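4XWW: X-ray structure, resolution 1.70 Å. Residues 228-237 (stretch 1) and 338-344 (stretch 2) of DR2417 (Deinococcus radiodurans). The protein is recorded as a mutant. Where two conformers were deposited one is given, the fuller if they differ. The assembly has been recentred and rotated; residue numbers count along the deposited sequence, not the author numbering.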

# COMPACT_ATOMS: atom_id res chain seq x y z
N ASN A 228 16.59 0.01 23.96
CA ASN A 228 15.41 0.86 23.79
C ASN A 228 14.13 0.19 24.28
O ASN A 228 13.29 0.83 24.95
CB ASN A 228 15.27 1.27 22.33
CG ASN A 228 16.38 2.21 21.88
OD1 ASN A 228 17.17 2.67 22.69
ND2 ASN A 228 16.41 2.52 20.58
N LEU A 229 13.98 -1.10 23.95
CA LEU A 229 12.82 -1.86 24.39
C LEU A 229 12.80 -1.98 25.90
O LEU A 229 11.75 -1.84 26.51
CB LEU A 229 12.78 -3.25 23.73
CG LEU A 229 12.32 -3.23 22.27
CD1 LEU A 229 12.58 -4.60 21.62
CD2 LEU A 229 10.83 -2.80 22.14
N GLU A 230 13.96 -2.22 26.52
CA GLU A 230 13.96 -2.35 27.97
C GLU A 230 13.56 -1.04 28.65
O GLU A 230 12.82 -1.05 29.64
CB GLU A 230 15.34 -2.82 28.48
CG GLU A 230 15.34 -3.09 30.00
CD GLU A 230 16.48 -3.98 30.45
OE1 GLU A 230 17.51 -4.03 29.75
OE2 GLU A 230 16.34 -4.64 31.50
N GLU A 231 14.01 0.09 28.09
CA GLU A 231 13.67 1.38 28.67
C GLU A 231 12.16 1.63 28.60
O GLU A 231 11.55 2.05 29.58
CB GLU A 231 14.44 2.51 27.96
CG GLU A 231 14.23 3.91 28.56
CD GLU A 231 15.09 4.98 27.88
OE1 GLU A 231 15.09 5.03 26.63
OE2 GLU A 231 15.77 5.75 28.59
N ILE A 232 11.56 1.35 27.45
CA ILE A 232 10.12 1.48 27.29
C ILE A 232 9.35 0.54 28.23
O ILE A 232 8.46 0.98 28.96
CB ILE A 232 9.73 1.22 25.82
CG1 ILE A 232 10.29 2.34 24.94
CG2 ILE A 232 8.20 1.10 25.68
CD1 ILE A 232 10.36 1.99 23.47
N ILE A 233 9.72 -0.73 28.23
CA ILE A 233 8.96 -1.73 28.98
C ILE A 233 9.08 -1.49 30.48
O ILE A 233 8.08 -1.61 31.21
CB ILE A 233 9.41 -3.15 28.55
CG1 ILE A 233 8.90 -3.36 27.11
CG2 ILE A 233 8.90 -4.23 29.51
CD1 ILE A 233 9.44 -4.59 26.40
N LYS A 234 10.26 -1.09 30.94
CA LYS A 234 10.46 -0.77 32.36
C LYS A 234 9.47 0.30 32.81
O LYS A 234 9.01 0.29 33.96
CB LYS A 234 11.89 -0.30 32.59
CG LYS A 234 12.20 0.09 34.02
CD LYS A 234 13.67 0.43 34.16
CE LYS A 234 14.01 0.84 35.58
NZ LYS A 234 15.44 1.22 35.70
N GLY A 235 9.12 1.19 31.89
CA GLY A 235 8.19 2.26 32.18
C GLY A 235 6.71 1.95 32.00
O GLY A 235 5.86 2.79 32.33
N CYS A 236 6.39 0.76 31.48
CA CYS A 236 4.98 0.40 31.26
C CYS A 236 4.28 -0.00 32.55
O CYS A 236 4.75 -0.87 33.27
CB CYS A 236 4.87 -0.73 30.24
SG CYS A 236 5.32 -0.17 28.59
N ARG A 237 3.15 0.66 32.82
CA ARG A 237 2.43 0.52 34.08
C ARG A 237 1.64 -0.78 34.13
O ARG A 237 1.41 -1.33 35.21
CB ARG A 237 1.49 1.72 34.27
CG ARG A 237 0.78 1.80 35.60
CD ARG A 237 -0.18 2.99 35.61
NE ARG A 237 -1.00 3.03 36.82
CZ ARG A 237 -1.06 4.07 37.65
NH1 ARG A 237 -0.33 5.15 37.41
NH2 ARG A 237 -1.85 4.02 38.72
N ASP A 338 -3.18 -1.09 28.74
CA ASP A 338 -2.27 -1.97 27.98
C ASP A 338 -1.32 -1.17 27.11
O ASP A 338 -1.67 -0.10 26.60
CB ASP A 338 -3.05 -2.95 27.09
CG ASP A 338 -3.79 -4.03 27.88
OD1 ASP A 338 -3.41 -4.29 29.04
OD2 ASP A 338 -4.79 -4.59 27.37
N THR A 339 -0.13 -1.72 26.90
CA THR A 339 0.82 -1.18 25.94
C THR A 339 1.03 -2.19 24.82
O THR A 339 1.30 -3.36 25.08
CB THR A 339 2.18 -0.85 26.62
OG1 THR A 339 1.95 0.10 27.68
CG2 THR A 339 3.15 -0.24 25.62
N VAL A 340 0.89 -1.73 23.58
CA VAL A 340 1.20 -2.59 22.43
C VAL A 340 2.39 -2.02 21.68
O VAL A 340 2.41 -0.85 21.29
CB VAL A 340 0.01 -2.74 21.48
CG1 VAL A 340 0.46 -3.49 20.18
CG2 VAL A 340 -1.08 -3.50 22.19
N ILE A 341 3.42 -2.86 21.50
CA ILE A 341 4.63 -2.45 20.81
C ILE A 341 4.74 -3.18 19.47
O ILE A 341 4.74 -4.42 19.44
CB ILE A 341 5.90 -2.75 21.64
CG1 ILE A 341 5.87 -2.04 23.00
CG2 ILE A 341 7.17 -2.40 20.85
CD1 ILE A 341 6.92 -2.60 23.99
N LEU A 342 4.84 -2.41 18.39
CA LEU A 342 5.12 -2.98 17.07
C LEU A 342 6.62 -2.92 16.82
O LEU A 342 7.14 -1.89 16.41
CB LEU A 342 4.35 -2.22 15.97
CG LEU A 342 2.87 -2.00 16.24
CD1 LEU A 342 2.14 -1.33 15.04
CD2 LEU A 342 2.18 -3.28 16.61
N SER A 343 7.31 -4.02 17.12
CA SER A 343 8.76 -4.10 16.94
C SER A 343 9.05 -4.55 15.51
O SER A 343 9.54 -5.65 15.29
CB SER A 343 9.38 -5.06 17.97
OG SER A 343 10.80 -5.00 17.98
N SER A 344 8.74 -3.67 14.57
CA SER A 344 8.75 -3.98 13.14
C SER A 344 8.38 -2.72 12.37
O SER A 344 7.90 -1.75 12.95
CB SER A 344 7.76 -5.09 12.79
OG SER A 344 6.46 -4.73 13.19

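The contact sets a strand, residues 339-342, against a helix that enters stretch 1 from earlier in the chain. Their axes approach to 10.9 Å, and their N-to-C directions make an angle of 168°, so the two run nearly antiparallel. Walking forward along stretch 2 therefore means walking backward along stretch 1: the CA atoms of Thr-339 and Cys-236 lie 6.9 Å apart, and those of Ser-343 and Leu-229 lie 8.8 Å apart.

Asp-338 stands outside the contact. Its CA-to-CB bond points away from stretch 1, and its carboxylate oxygens are hydrogen-bonded just outside the stretches.

Thr-339 is the first residue to engage. Its CA-to-CB bond points toward stretch 1, as that of Cys-236 points toward stretch 2, and with chi1 at -58° (m) its OG1 comes 3.5 Å from Cys-236 SG. Whether a hydrogen bond links these two atoms is left open by the geometry. Cys-236 is in a loop or turn, with phi/psi -77/126; its N donates to Ile-233 O at 2.9 Å.

Val-340 has none of its surface covered by stretch 1, and its side chain is out of reach of it. This follows from the extended backbone (phi/psi -115/125), which turns successive side chains to alternate faces of the strand.

Ile-341 returns to the helix-facing side and has the largest area covered by the other stretch, 71 Å² of its surface. With chi1 at -59° (m) and chi2 at 165° (t), its CD1 lies 3.8 Å from Ile-233 CG1 and 4.3 Å from Ile-232 CG2, while its CG2 lies 3.9 Å from Leu-229 CD2. These are apolar packing distances. Leu-229 and Ile-232 direct their CA-to-CB bonds toward the strand; that of Ile-233 points sideways, but the end of its side chain comes nearer. The i+4 to i hydrogen bond from Ile-233 N to Leu-229 O, at 2.9 Å, belongs to the helical turn that presents these residues together.

Leu-342 repeats the behaviour of Val-340, its side chain out of reach of stretch 1. The CA-to-CB bond of Ser-343 again points toward stretch 1, and its OG lies 4.1 Å from Leu-229 CD1. This is a contact between a hydroxyl oxygen and a methyl carbon; the hydroxyl is hydrogen-bonded elsewhere in the structure. Ser-344, out of reach, ends the walk.

Altogether 248 Å² is buried, counting both sides, with apolar packing around Ile-341 at its centre and no clear hydrogen bond across the stretches.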